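Long-range contact in Polyphosphate:AMP phosphotransferase (Pseudomonas aeruginosa PAO1, PDB 3CZP), which transfers a phosphate from inorganic polyphosphate to AMP to make ADP, with magnesium as cofactor, and converts GMP to GDP less efficiently: residues W153-K162 / W183-V193. Numbering follows the deposited sequence.
Sequences WFHLSKKQLK and WKQSEVYDRFV
The ring of Tyr189 has CA of Lys158 3.8 Å above one face and CG1 of Val193, from the next turn of its own helix, above the opposite face, both offset toward the rim. At its edge, in plane, sits the carbonyl oxygen of Leu156, as does Asp190 OD1. The phenol OH donates a 2.6 Å hydrogen bond to Leu156 O, in the carbonyl plane and on a lone pair. A bridging water donates to the same OH and accepts weakly from His155 NE2, whose main partner is Glu8. Leu161 fills in beside the ring, its CD2 lying 3.7 Å from Tyr189 CD1 and also meeting the edge of the Trp183 indole. Farther along, the six-membered ring of Trp153 meets Phe192 obliquely, planes at 34°, with CH2 3.4 Å from Phe192 CE2; Trp183 CH2 lies over a face of that phenyl. In the N-terminal of two fused PPK2 domains, of the P-loop type, which seems to be catalytically inactive and might mediate dimerization, strand 148-155 belongs to the parallel sheet, and the contact packs its C-terminal end and helix 158-163 against helix 186-203. A capping box of Ser157 and Gln160 starts the shorter helix. Lys158, extended until its bend at chi4 (78°), brings NZ to Asp190 OD1 in a 2.7 Å salt bridge, approaching from above the carboxylate plane.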
loop_
_atom_site.group_PDB
_atom_site.type_symbol
_atom_site.label_atom_id
_atom_site.label_comp_id
_atom_site.label_asym_id
_atom_site.label_seq_id
_atom_site.Cartn_x
_atom_site.Cartn_y
_atom_site.Cartn_z
ATOM N N TRP A 153 -5.680 -0.964 -29.444
ATOM C CA TRP A 153 -6.271 -2.192 -29.909
ATOM C C TRP A 153 -5.455 -2.748 -31.077
ATOM O O TRP A 153 -5.467 -2.210 -32.174
ATOM C CB TRP A 153 -7.727 -1.941 -30.347
ATOM C CG TRP A 153 -8.409 -3.173 -30.946
ATOM C CD1 TRP A 153 -8.203 -3.697 -32.166
ATOM C CD2 TRP A 153 -9.390 -3.989 -30.323
ATOM N NE1 TRP A 153 -8.962 -4.828 -32.342
ATOM C CE2 TRP A 153 -9.714 -5.013 -31.218
ATOM C CE3 TRP A 153 -10.019 -3.964 -29.080
ATOM C CZ2 TRP A 153 -10.679 -5.954 -30.939
ATOM C CZ3 TRP A 153 -10.967 -4.936 -28.801
ATOM C CH2 TRP A 153 -11.282 -5.894 -29.711
ATOM N N PHE A 154 -4.747 -3.834 -30.807
ATOM C CA PHE A 154 -3.947 -4.562 -31.764
ATOM C C PHE A 154 -4.845 -5.492 -32.569
ATOM O O PHE A 154 -5.515 -6.377 -31.990
ATOM C CB PHE A 154 -2.871 -5.373 -31.026
ATOM C CG PHE A 154 -1.805 -4.509 -30.399
ATOM C CD1 PHE A 154 -0.575 -4.330 -31.018
ATOM C CD2 PHE A 154 -2.063 -3.792 -29.230
ATOM C CE1 PHE A 154 0.373 -3.479 -30.476
ATOM C CE2 PHE A 154 -1.077 -2.970 -28.659
ATOM C CZ PHE A 154 0.115 -2.816 -29.277
ATOM N N HIS A 155 -4.890 -5.281 -33.883
ATOM C CA HIS A 155 -5.860 -5.952 -34.716
ATOM C C HIS A 155 -5.258 -6.953 -35.699
ATOM O O HIS A 155 -4.210 -6.707 -36.272
ATOM C CB HIS A 155 -6.623 -4.936 -35.555
ATOM C CG HIS A 155 -7.853 -5.505 -36.157
ATOM N ND1 HIS A 155 -8.846 -6.087 -35.398
ATOM C CD2 HIS A 155 -8.238 -5.635 -37.448
ATOM C CE1 HIS A 155 -9.807 -6.514 -36.196
ATOM N NE2 HIS A 155 -9.454 -6.259 -37.444
ATOM N N LEU A 156 -6.006 -8.037 -35.950
ATOM C CA LEU A 156 -5.820 -8.855 -37.130
ATOM C C LEU A 156 -7.189 -9.130 -37.672
ATOM O O LEU A 156 -8.164 -9.174 -36.931
ATOM C CB LEU A 156 -5.123 -10.185 -36.814
ATOM C CG LEU A 156 -3.685 -10.243 -36.272
ATOM C CD1 LEU A 156 -3.362 -11.694 -35.823
ATOM C CD2 LEU A 156 -2.678 -9.696 -37.293
ATOM N N SER A 157 -7.267 -9.299 -38.980
ATOM C CA SER A 157 -8.487 -9.777 -39.600
ATOM C C SER A 157 -8.585 -11.271 -39.398
ATOM O O SER A 157 -7.637 -11.953 -39.022
ATOM C CB SER A 157 -8.579 -9.409 -41.090
ATOM O OG SER A 157 -7.613 -10.109 -41.826
ATOM N N LYS A 158 -9.777 -11.765 -39.674
ATOM C CA LYS A 158 -10.056 -13.177 -39.510
ATOM C C LYS A 158 -9.060 -14.014 -40.295
ATOM O O LYS A 158 -8.489 -14.949 -39.748
ATOM C CB LYS A 158 -11.476 -13.460 -39.950
ATOM C CG LYS A 158 -12.006 -14.799 -39.512
ATOM C CD LYS A 158 -13.464 -14.838 -39.782
ATOM C CE LYS A 158 -14.112 -16.185 -39.398
ATOM N NZ LYS A 158 -14.364 -16.345 -37.940
ATOM N N LYS A 159 -8.864 -13.634 -41.564
ATOM C CA LYS A 159 -7.913 -14.248 -42.507
ATOM C C LYS A 159 -6.477 -14.192 -42.004
ATOM O O LYS A 159 -5.720 -15.145 -42.164
ATOM C CB LYS A 159 -7.968 -13.530 -43.866
ATOM C CG LYS A 159 -8.729 -14.262 -44.933
ATOM C CD LYS A 159 -8.591 -13.591 -46.320
ATOM C CE LYS A 159 -9.864 -13.791 -47.180
ATOM N NZ LYS A 159 -10.562 -15.071 -46.872
ATOM N N GLN A 160 -6.112 -13.057 -41.407
ATOM C CA GLN A 160 -4.756 -12.861 -40.866
ATOM C C GLN A 160 -4.598 -13.724 -39.616
ATOM O O GLN A 160 -3.634 -14.443 -39.497
ATOM C CB GLN A 160 -4.494 -11.384 -40.543
ATOM C CG GLN A 160 -4.158 -10.482 -41.763
ATOM C CD GLN A 160 -4.221 -8.986 -41.436
ATOM O OE1 GLN A 160 -4.887 -8.561 -40.498
ATOM N NE2 GLN A 160 -3.517 -8.195 -42.214
ATOM N N LEU A 161 -5.564 -13.673 -38.691
ATOM C CA LEU A 161 -5.578 -14.616 -37.551
ATOM C C LEU A 161 -5.446 -16.074 -38.008
ATOM O O LEU A 161 -4.633 -16.818 -37.494
ATOM C CB LEU A 161 -6.847 -14.451 -36.715
ATOM C CG LEU A 161 -6.934 -15.412 -35.522
ATOM C CD1 LEU A 161 -5.929 -15.018 -34.442
ATOM C CD2 LEU A 161 -8.343 -15.476 -34.959
ATOM N N LYS A 162 -6.259 -16.465 -38.975
ATOM C CA LYS A 162 -6.230 -17.814 -39.535
ATOM C C LYS A 162 -4.826 -18.342 -39.848
ATOM O O LYS A 162 -4.504 -19.498 -39.558
ATOM C CB LYS A 162 -7.095 -17.835 -40.799
ATOM C CG LYS A 162 -8.640 -17.659 -40.534
ATOM C CD LYS A 162 -9.448 -18.947 -40.847
ATOM C CE LYS A 162 -10.965 -18.724 -40.762
ATOM N NZ LYS A 162 -11.506 -18.871 -39.359
ATOM N N TRP A 183 -9.101 -19.198 -29.559
ATOM C CA TRP A 183 -9.120 -18.446 -30.779
ATOM C C TRP A 183 -9.161 -19.306 -32.048
ATOM O O TRP A 183 -9.342 -18.788 -33.117
ATOM C CB TRP A 183 -7.975 -17.449 -30.779
ATOM C CG TRP A 183 -8.147 -16.347 -29.784
ATOM C CD1 TRP A 183 -7.800 -16.364 -28.493
ATOM C CD2 TRP A 183 -8.730 -15.078 -30.024
ATOM N NE1 TRP A 183 -8.118 -15.198 -27.902
ATOM C CE2 TRP A 183 -8.691 -14.379 -28.830
ATOM C CE3 TRP A 183 -9.283 -14.469 -31.134
ATOM C CZ2 TRP A 183 -9.190 -13.114 -28.711
ATOM C CZ3 TRP A 183 -9.759 -13.225 -31.015
ATOM C CH2 TRP A 183 -9.708 -12.553 -29.820
ATOM N N LYS A 184 -9.019 -20.621 -31.909
ATOM C CA LYS A 184 -9.163 -21.558 -33.034
ATOM C C LYS A 184 -10.602 -21.650 -33.535
ATOM O O LYS A 184 -10.847 -21.889 -34.713
ATOM C CB LYS A 184 -8.692 -22.965 -32.667
ATOM C CG LYS A 184 -7.223 -23.107 -32.411
ATOM C CD LYS A 184 -6.824 -24.528 -32.028
ATOM C CE LYS A 184 -5.312 -24.586 -31.809
ATOM N NZ LYS A 184 -4.829 -25.928 -31.409
ATOM N N GLN A 185 -11.540 -21.464 -32.619
ATOM C CA GLN A 185 -12.939 -21.413 -32.959
ATOM C C GLN A 185 -13.267 -20.103 -33.656
ATOM O O GLN A 185 -12.984 -19.032 -33.167
ATOM C CB GLN A 185 -13.780 -21.598 -31.703
ATOM C CG GLN A 185 -14.049 -23.037 -31.383
ATOM C CD GLN A 185 -13.744 -23.417 -29.950
ATOM O OE1 GLN A 185 -12.933 -24.296 -29.697
ATOM N NE2 GLN A 185 -14.411 -22.773 -29.008
ATOM N N SER A 186 -13.859 -20.234 -34.824
ATOM C CA SER A 186 -14.242 -19.126 -35.712
ATOM C C SER A 186 -15.176 -18.153 -35.002
ATOM O O SER A 186 -15.033 -16.954 -35.143
ATOM C CB SER A 186 -14.943 -19.678 -36.975
ATOM O OG SER A 186 -15.274 -18.634 -37.883
ATOM N N GLU A 187 -16.159 -18.707 -34.292
ATOM C CA GLU A 187 -17.132 -17.929 -33.514
ATOM C C GLU A 187 -16.471 -17.002 -32.490
ATOM O O GLU A 187 -16.946 -15.880 -32.290
ATOM C CB GLU A 187 -18.162 -18.861 -32.822
ATOM C CG GLU A 187 -17.552 -20.151 -32.201
ATOM C CD GLU A 187 -18.423 -20.803 -31.127
ATOM O OE1 GLU A 187 -18.128 -20.592 -29.927
ATOM O OE2 GLU A 187 -19.381 -21.539 -31.483
ATOM N N VAL A 188 -15.382 -17.456 -31.854
ATOM C CA VAL A 188 -14.667 -16.634 -30.868
ATOM C C VAL A 188 -14.306 -15.303 -31.518
ATOM O O VAL A 188 -14.833 -14.286 -31.093
ATOM C CB VAL A 188 -13.423 -17.347 -30.265
ATOM C CG1 VAL A 188 -12.582 -16.400 -29.460
ATOM C CG2 VAL A 188 -13.863 -18.530 -29.393
ATOM N N TYR A 189 -13.490 -15.315 -32.576
ATOM C CA TYR A 189 -13.112 -14.055 -33.291
ATOM C C TYR A 189 -14.344 -13.170 -33.670
ATOM O O TYR A 189 -14.427 -11.969 -33.379
ATOM C CB TYR A 189 -12.280 -14.396 -34.560
ATOM C CG TYR A 189 -11.836 -13.161 -35.317
ATOM C CD1 TYR A 189 -10.630 -12.549 -35.034
ATOM C CD2 TYR A 189 -12.652 -12.565 -36.264
ATOM C CE1 TYR A 189 -10.234 -11.359 -35.699
ATOM C CE2 TYR A 189 -12.263 -11.408 -36.928
ATOM C CZ TYR A 189 -11.050 -10.816 -36.638
ATOM O OH TYR A 189 -10.681 -9.666 -37.279
ATOM N N ASP A 190 -15.318 -13.792 -34.327
ATOM C CA ASP A 190 -16.483 -13.058 -34.794
ATOM C C ASP A 190 -17.177 -12.333 -33.643
ATOM O O ASP A 190 -17.586 -11.185 -33.796
ATOM C CB ASP A 190 -17.461 -13.996 -35.510
ATOM C CG ASP A 190 -16.905 -14.524 -36.835
ATOM O OD1 ASP A 190 -15.769 -14.166 -37.229
ATOM O OD2 ASP A 190 -17.596 -15.341 -37.464
ATOM N N ARG A 191 -17.306 -12.976 -32.500
ATOM C CA ARG A 191 -18.014 -12.343 -31.391
ATOM C C ARG A 191 -17.178 -11.330 -30.691
ATOM O O ARG A 191 -17.681 -10.284 -30.306
ATOM C CB ARG A 191 -18.559 -13.375 -30.389
ATOM C CG ARG A 191 -19.534 -14.315 -31.048
ATOM C CD ARG A 191 -20.043 -15.357 -30.076
ATOM N NE ARG A 191 -20.750 -14.689 -28.988
ATOM C CZ ARG A 191 -20.871 -15.149 -27.749
ATOM N NH1 ARG A 191 -21.556 -14.443 -26.831
ATOM N NH2 ARG A 191 -20.294 -16.311 -27.436
ATOM N N PHE A 192 -15.888 -11.629 -30.537
ATOM C CA PHE A 192 -14.962 -10.710 -29.945
ATOM C C PHE A 192 -14.933 -9.351 -30.672
ATOM O O PHE A 192 -14.908 -8.268 -30.021
ATOM C CB PHE A 192 -13.572 -11.302 -29.984
ATOM C CG PHE A 192 -12.633 -10.660 -29.029
ATOM C CD1 PHE A 192 -12.661 -11.014 -27.692
ATOM C CD2 PHE A 192 -11.735 -9.666 -29.468
ATOM C CE1 PHE A 192 -11.792 -10.426 -26.808
ATOM C CE2 PHE A 192 -10.866 -9.080 -28.604
ATOM C CZ PHE A 192 -10.876 -9.458 -27.259
ATOM N N VAL A 193 -14.908 -9.417 -31.997
ATOM C CA VAL A 193 -14.813 -8.206 -32.788
ATOM C C VAL A 193 -16.162 -7.500 -32.842
ATOM O O VAL A 193 -16.199 -6.287 -32.932
ATOM C CB VAL A 193 -14.220 -8.404 -34.207
ATOM C CG1 VAL A 193 -12.666 -8.700 -34.136
ATOM C CG2 VAL A 193 -15.000 -9.432 -35.009
HETATM O O HOH W 1 -12.468 -7.389 -38.012
#